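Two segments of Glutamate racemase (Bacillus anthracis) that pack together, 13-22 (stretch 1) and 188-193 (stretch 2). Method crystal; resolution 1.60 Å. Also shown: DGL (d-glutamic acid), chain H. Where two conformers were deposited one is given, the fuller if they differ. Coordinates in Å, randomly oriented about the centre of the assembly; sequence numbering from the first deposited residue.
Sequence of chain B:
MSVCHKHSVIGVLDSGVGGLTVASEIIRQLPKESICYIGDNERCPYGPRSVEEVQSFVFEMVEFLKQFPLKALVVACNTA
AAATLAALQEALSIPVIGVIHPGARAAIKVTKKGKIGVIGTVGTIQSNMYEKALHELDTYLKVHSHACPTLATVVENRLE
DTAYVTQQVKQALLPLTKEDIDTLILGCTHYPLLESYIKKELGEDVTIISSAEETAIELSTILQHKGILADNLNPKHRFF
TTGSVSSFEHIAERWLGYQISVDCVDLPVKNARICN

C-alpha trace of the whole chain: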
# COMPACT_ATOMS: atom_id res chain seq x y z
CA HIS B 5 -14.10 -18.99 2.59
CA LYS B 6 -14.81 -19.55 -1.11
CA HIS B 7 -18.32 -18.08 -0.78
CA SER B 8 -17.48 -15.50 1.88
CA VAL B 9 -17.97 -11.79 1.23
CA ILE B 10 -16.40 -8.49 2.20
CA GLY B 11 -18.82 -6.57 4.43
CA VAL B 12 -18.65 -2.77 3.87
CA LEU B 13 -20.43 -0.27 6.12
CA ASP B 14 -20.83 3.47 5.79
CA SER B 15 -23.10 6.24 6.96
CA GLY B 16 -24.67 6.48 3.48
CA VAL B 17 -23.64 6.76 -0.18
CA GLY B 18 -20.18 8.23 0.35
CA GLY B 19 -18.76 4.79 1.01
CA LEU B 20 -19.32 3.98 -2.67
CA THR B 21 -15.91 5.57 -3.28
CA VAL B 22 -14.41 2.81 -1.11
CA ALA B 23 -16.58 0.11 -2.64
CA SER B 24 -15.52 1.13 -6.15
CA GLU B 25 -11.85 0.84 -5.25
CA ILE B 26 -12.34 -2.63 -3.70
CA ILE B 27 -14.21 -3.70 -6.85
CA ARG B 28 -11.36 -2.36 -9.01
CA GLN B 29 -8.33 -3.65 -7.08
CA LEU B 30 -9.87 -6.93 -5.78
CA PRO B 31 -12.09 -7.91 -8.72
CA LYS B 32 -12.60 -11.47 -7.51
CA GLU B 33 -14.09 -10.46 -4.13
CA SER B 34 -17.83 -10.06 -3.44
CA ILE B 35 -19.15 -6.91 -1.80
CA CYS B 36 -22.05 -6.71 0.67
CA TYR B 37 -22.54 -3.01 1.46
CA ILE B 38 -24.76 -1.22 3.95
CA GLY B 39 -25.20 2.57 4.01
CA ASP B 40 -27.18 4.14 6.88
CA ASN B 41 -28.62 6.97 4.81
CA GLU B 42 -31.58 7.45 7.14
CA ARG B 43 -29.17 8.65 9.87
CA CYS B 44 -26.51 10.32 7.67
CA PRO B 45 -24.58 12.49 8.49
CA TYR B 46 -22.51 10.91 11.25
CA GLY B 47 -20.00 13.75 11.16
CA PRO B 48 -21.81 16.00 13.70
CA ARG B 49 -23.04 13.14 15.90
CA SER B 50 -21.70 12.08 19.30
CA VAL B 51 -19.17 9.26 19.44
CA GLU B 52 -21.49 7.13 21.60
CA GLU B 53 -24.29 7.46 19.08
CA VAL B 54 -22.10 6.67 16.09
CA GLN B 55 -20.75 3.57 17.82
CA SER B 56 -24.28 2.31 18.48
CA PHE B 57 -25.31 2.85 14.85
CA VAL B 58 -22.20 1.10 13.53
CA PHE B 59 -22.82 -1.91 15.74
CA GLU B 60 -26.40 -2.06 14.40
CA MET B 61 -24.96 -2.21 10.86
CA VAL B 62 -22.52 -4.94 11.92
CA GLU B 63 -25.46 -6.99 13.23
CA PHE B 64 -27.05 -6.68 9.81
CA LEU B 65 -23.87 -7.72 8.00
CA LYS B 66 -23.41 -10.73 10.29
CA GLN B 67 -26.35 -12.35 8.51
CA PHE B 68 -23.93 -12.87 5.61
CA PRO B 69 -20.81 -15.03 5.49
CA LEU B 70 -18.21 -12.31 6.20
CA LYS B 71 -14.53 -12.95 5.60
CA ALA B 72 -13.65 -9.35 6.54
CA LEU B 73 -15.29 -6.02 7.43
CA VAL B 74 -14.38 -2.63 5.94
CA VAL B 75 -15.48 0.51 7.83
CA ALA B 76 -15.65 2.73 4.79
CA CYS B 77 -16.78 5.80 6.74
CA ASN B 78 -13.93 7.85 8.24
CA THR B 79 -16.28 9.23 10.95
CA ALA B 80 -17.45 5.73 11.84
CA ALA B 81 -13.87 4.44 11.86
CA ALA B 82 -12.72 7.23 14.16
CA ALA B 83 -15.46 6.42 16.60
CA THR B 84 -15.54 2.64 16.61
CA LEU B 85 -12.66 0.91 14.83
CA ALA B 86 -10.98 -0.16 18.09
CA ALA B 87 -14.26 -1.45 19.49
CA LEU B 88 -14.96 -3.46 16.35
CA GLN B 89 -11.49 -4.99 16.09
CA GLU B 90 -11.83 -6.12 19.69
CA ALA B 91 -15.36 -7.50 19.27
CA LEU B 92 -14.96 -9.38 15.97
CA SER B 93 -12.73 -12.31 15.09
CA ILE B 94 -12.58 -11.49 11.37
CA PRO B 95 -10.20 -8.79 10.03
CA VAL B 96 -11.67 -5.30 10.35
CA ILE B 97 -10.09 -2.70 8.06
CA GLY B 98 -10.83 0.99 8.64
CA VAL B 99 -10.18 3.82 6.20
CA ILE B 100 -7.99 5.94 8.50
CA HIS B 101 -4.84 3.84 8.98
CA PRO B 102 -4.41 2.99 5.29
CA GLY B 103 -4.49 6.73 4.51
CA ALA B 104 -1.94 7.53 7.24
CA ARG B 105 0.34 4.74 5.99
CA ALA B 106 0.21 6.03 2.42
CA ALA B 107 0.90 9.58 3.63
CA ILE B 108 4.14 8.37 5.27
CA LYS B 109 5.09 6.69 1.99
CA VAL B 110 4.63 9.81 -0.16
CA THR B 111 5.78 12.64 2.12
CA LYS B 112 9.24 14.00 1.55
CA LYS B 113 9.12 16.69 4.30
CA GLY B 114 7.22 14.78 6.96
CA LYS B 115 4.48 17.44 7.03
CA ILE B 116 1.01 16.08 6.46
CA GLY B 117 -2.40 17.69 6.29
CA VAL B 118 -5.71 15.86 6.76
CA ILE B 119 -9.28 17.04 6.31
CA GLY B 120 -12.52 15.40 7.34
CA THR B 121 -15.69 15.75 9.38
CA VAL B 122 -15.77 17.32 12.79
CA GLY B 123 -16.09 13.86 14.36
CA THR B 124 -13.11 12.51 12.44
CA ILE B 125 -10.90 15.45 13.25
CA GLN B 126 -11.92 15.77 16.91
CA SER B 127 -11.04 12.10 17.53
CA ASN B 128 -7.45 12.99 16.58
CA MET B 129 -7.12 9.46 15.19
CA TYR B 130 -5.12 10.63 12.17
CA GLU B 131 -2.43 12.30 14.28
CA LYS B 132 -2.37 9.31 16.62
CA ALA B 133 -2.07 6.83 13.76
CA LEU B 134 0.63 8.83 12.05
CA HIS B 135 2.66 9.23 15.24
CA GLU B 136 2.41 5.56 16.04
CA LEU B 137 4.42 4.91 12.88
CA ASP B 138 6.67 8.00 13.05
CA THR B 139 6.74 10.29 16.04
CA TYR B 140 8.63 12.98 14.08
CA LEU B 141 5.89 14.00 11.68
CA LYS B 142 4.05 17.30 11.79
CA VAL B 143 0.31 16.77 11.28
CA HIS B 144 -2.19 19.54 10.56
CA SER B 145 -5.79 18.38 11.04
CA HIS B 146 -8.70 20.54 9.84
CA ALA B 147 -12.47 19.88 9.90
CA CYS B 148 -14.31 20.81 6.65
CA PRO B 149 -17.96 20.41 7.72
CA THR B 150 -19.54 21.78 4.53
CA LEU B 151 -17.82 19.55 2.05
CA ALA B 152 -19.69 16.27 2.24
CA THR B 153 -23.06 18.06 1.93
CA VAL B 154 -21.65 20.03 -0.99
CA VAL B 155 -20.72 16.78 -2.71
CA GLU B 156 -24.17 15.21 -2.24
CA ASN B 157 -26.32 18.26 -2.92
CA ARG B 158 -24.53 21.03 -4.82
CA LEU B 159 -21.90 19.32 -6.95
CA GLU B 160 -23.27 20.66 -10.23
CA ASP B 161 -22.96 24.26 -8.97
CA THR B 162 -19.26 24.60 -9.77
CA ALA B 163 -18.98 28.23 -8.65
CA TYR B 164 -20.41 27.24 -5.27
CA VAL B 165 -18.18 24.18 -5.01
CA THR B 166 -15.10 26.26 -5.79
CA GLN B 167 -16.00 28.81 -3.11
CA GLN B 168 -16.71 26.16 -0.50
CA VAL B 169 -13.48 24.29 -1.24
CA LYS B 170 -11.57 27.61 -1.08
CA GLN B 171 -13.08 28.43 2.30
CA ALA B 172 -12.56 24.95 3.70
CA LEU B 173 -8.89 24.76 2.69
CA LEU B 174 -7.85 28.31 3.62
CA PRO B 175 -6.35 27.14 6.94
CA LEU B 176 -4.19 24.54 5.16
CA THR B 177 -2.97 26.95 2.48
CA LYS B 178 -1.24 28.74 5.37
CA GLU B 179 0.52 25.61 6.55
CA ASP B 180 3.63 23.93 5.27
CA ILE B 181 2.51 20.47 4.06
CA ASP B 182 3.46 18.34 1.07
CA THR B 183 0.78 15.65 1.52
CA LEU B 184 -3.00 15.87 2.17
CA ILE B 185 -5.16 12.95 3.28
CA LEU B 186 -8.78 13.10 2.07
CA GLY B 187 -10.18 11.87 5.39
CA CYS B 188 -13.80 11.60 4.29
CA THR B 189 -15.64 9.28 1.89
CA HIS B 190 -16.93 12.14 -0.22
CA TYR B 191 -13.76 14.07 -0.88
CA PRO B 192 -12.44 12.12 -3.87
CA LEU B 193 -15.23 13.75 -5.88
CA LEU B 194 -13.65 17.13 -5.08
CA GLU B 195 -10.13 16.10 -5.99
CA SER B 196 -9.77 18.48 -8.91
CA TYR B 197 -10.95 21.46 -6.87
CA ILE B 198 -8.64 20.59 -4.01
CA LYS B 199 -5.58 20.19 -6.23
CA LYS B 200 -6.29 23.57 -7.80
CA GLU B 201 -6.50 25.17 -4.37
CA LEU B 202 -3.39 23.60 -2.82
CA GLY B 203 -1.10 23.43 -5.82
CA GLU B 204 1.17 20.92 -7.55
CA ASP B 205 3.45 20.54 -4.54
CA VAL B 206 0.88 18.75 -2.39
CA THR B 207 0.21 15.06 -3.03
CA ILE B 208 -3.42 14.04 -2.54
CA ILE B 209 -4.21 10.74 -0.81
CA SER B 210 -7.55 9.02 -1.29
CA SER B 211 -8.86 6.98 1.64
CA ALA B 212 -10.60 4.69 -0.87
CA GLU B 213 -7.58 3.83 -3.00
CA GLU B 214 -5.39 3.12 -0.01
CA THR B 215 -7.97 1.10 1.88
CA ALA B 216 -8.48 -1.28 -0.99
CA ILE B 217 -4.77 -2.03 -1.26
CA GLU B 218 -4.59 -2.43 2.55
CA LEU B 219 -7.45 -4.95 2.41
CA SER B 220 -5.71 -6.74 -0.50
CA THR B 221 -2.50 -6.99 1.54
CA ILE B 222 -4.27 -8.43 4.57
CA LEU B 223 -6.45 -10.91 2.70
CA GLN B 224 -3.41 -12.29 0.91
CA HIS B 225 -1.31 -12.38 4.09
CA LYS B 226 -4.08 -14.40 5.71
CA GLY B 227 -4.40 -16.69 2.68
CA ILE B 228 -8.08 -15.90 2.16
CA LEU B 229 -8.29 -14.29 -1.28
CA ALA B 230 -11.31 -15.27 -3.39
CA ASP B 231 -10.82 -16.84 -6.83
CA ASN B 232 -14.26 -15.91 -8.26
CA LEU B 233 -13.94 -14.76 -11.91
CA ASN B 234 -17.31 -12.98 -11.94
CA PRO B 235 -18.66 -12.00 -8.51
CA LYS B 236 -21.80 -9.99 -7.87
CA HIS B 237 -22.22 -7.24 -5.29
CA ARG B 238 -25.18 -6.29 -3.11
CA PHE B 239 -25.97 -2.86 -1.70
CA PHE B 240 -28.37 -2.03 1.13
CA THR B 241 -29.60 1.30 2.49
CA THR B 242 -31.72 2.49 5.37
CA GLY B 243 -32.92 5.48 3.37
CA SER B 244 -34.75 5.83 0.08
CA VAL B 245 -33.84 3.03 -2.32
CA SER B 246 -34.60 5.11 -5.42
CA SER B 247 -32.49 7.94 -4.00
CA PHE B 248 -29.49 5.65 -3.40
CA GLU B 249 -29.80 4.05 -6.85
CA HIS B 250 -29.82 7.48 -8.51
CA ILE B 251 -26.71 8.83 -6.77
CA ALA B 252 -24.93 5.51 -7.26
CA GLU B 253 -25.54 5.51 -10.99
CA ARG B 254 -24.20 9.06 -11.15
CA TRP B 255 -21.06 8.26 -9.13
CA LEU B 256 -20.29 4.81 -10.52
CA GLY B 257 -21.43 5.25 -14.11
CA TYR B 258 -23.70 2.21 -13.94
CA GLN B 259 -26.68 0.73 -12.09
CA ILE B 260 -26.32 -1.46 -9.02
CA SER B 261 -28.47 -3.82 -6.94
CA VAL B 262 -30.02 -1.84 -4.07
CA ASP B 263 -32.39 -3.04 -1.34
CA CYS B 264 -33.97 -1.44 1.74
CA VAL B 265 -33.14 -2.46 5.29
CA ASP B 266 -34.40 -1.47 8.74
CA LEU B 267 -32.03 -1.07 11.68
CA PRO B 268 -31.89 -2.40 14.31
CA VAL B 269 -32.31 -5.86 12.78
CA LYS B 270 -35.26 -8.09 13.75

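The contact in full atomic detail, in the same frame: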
# COMPACT_ATOMS: atom_id res chain seq x y z
N LEU B 13 -19.40 -1.12 5.51
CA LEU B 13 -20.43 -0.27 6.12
C LEU B 13 -20.03 1.20 6.03
O LEU B 13 -18.84 1.56 6.01
CB LEU B 13 -20.71 -0.70 7.57
CG LEU B 13 -19.61 -0.63 8.63
CD1 LEU B 13 -19.41 0.84 9.12
CD2 LEU B 13 -20.04 -1.50 9.84
N ASP B 14 -21.05 2.04 5.93
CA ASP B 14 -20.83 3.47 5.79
C ASP B 14 -22.07 4.18 6.31
O ASP B 14 -23.10 3.56 6.52
CB ASP B 14 -20.64 3.81 4.30
CG ASP B 14 -20.40 5.30 4.09
OD1 ASP B 14 -19.49 5.85 4.74
OD2 ASP B 14 -21.13 5.94 3.29
N SER B 15 -21.96 5.48 6.52
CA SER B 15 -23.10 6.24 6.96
C SER B 15 -24.12 6.47 5.85
O SER B 15 -25.26 6.84 6.14
CB SER B 15 -22.63 7.60 7.50
OG SER B 15 -22.12 8.42 6.46
N GLY B 16 -23.74 6.24 4.58
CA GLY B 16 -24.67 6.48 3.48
C GLY B 16 -24.16 6.07 2.11
O GLY B 16 -23.81 4.90 1.91
N VAL B 17 -24.12 7.02 1.18
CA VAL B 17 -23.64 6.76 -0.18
C VAL B 17 -22.15 7.03 -0.35
O VAL B 17 -21.52 6.45 -1.22
CB VAL B 17 -24.41 7.61 -1.25
CG1 VAL B 17 -25.81 7.08 -1.44
CG2 VAL B 17 -24.47 9.09 -0.85
N GLY B 18 -21.59 7.89 0.49
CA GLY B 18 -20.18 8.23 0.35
C GLY B 18 -19.26 7.04 0.20
O GLY B 18 -18.30 7.06 -0.59
N GLY B 19 -19.53 6.02 1.02
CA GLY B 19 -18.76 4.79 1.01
C GLY B 19 -18.65 4.12 -0.35
O GLY B 19 -17.87 3.16 -0.50
N LEU B 20 -19.43 4.57 -1.34
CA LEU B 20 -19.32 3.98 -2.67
C LEU B 20 -17.94 4.27 -3.25
O LEU B 20 -17.48 3.56 -4.15
CB LEU B 20 -20.40 4.50 -3.63
CG LEU B 20 -21.83 4.05 -3.36
CD1 LEU B 20 -22.73 4.63 -4.49
CD2 LEU B 20 -21.94 2.51 -3.33
N THR B 21 -17.26 5.32 -2.77
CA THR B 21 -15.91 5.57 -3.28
C THR B 21 -15.00 4.41 -2.86
O THR B 21 -14.13 3.96 -3.65
CB THR B 21 -15.32 6.93 -2.78
OG1 THR B 21 -15.34 6.98 -1.35
CG2 THR B 21 -16.17 8.07 -3.29
N VAL B 22 -15.19 3.92 -1.63
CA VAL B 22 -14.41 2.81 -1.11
C VAL B 22 -14.82 1.51 -1.81
O VAL B 22 -13.99 0.71 -2.23
CB VAL B 22 -14.62 2.67 0.41
CG1 VAL B 22 -13.82 1.50 0.95
CG2 VAL B 22 -14.18 3.94 1.11
N CYS B 188 -12.34 11.66 4.36
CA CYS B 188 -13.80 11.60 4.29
C CYS B 188 -14.15 10.88 2.98
O CYS B 188 -13.51 11.10 1.96
CB CYS B 188 -14.38 13.01 4.28
SG CYS B 188 -16.20 13.06 4.11
N THR B 189 -15.19 10.05 3.04
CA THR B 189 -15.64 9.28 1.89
C THR B 189 -15.98 10.12 0.67
O THR B 189 -15.83 9.68 -0.46
CB THR B 189 -16.95 8.50 2.20
OG1 THR B 189 -17.90 9.39 2.80
CG2 THR B 189 -16.69 7.32 3.13
N HIS B 190 -16.47 11.34 0.90
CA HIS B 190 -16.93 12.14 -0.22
C HIS B 190 -15.88 12.95 -0.93
O HIS B 190 -16.08 13.37 -2.08
CB HIS B 190 -18.00 13.14 0.25
CG HIS B 190 -19.26 12.51 0.75
ND1 HIS B 190 -19.30 11.54 1.72
CD2 HIS B 190 -20.55 12.80 0.46
CE1 HIS B 190 -20.55 11.26 2.02
NE2 HIS B 190 -21.34 12.02 1.27
N TYR B 191 -14.74 13.18 -0.28
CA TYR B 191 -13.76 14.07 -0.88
C TYR B 191 -13.13 13.71 -2.21
O TYR B 191 -12.71 14.61 -2.94
CB TYR B 191 -12.68 14.46 0.15
CG TYR B 191 -13.22 15.15 1.40
CD1 TYR B 191 -14.58 15.51 1.54
CD2 TYR B 191 -12.37 15.40 2.49
CE1 TYR B 191 -15.07 16.07 2.72
CE2 TYR B 191 -12.85 15.96 3.68
CZ TYR B 191 -14.19 16.28 3.80
OH TYR B 191 -14.61 16.75 5.01
N PRO B 192 -13.04 12.41 -2.56
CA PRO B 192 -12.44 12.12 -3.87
C PRO B 192 -13.21 12.84 -4.98
O PRO B 192 -12.62 13.18 -6.00
CB PRO B 192 -12.59 10.60 -3.99
CG PRO B 192 -12.37 10.13 -2.57
CD PRO B 192 -13.20 11.17 -1.77
N LEU B 193 -14.50 13.07 -4.82
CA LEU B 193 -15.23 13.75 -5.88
C LEU B 193 -14.79 15.20 -6.05
O LEU B 193 -15.05 15.82 -7.09
CB LEU B 193 -16.73 13.66 -5.64
CG LEU B 193 -17.27 12.28 -6.01
CD1 LEU B 193 -18.80 12.32 -6.00
CD2 LEU B 193 -16.76 11.87 -7.38
N DGL H . -19.03 9.01 5.34
CA DGL H . -18.66 10.17 6.21
C DGL H . -17.19 10.19 6.44
O DGL H . -16.68 10.84 7.35
CB DGL H . -19.10 11.49 5.55
CG DGL H . -20.63 11.63 5.77
CD DGL H . -21.07 11.73 7.17
OE1 DGL H . -20.88 12.71 7.89
OE2 DGL H . -21.69 10.67 7.65
OXT DGL H . -16.45 9.47 5.64

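Thr189 contributes most to this small contact, with 83 Å² covered of the 292 Å² buried in total; Thr21 follows with 58 Å² and Gly18 with 42 Å². The backbones come nearest where Gly18 meets Thr189, their CA atoms 4.9 Å apart.

Thr189 directs its CA-to-CB bond toward stretch 1, and its CB lies 3.4 Å from Gly18 C and 3.8 Å from Gly19 N, which is van der Waals packing against bare backbone. With chi1 at 49° (p), its methyl CG2 reaches to 3.5 Å from Asp14 OD1, while OG1 sits 2.8 Å from His190 ND1 in a hydrogen bond that either atom could donate. The same OG1 accepts a hydrogen bond from the ligand's DGL N at 2.8 Å, and Thr189 N donates to DGL OXT at 2.9 Å with a nearly straight angle of 170°. Thr189 thus joins the contact to the D-glutamate, as suits a glutamate racemase.

The approach depends on Gly18 having no side chain. An ideal CB there would point toward stretch 2 and fall 2.2 Å from Thr189 OG1 and 2.4 Å from His190 CE1, both clashes. Without it, Gly18 CA packs 3.5 Å from His190 CE1. The imidazole reaches this point although its CA-to-CB bond points away, because the end of the side chain comes nearer.

Thr21 (chi1 56°, p) supplies the polar link between the stretches. Its OG1 is 2.9 Å from Thr189 O and 3.1 Å from Gly18 O; one proton has both acceptors within reach, and the geometry does not settle between them. Thr21 CB also touches Pro192 CG at 4.4 Å.

Within stretch 1, Asp14 OD2 accepts from Gly16 N (2.9 Å, 151°) and Gly19 N (2.8 Å, 154°), tying the strand end to the turn that presents Gly18.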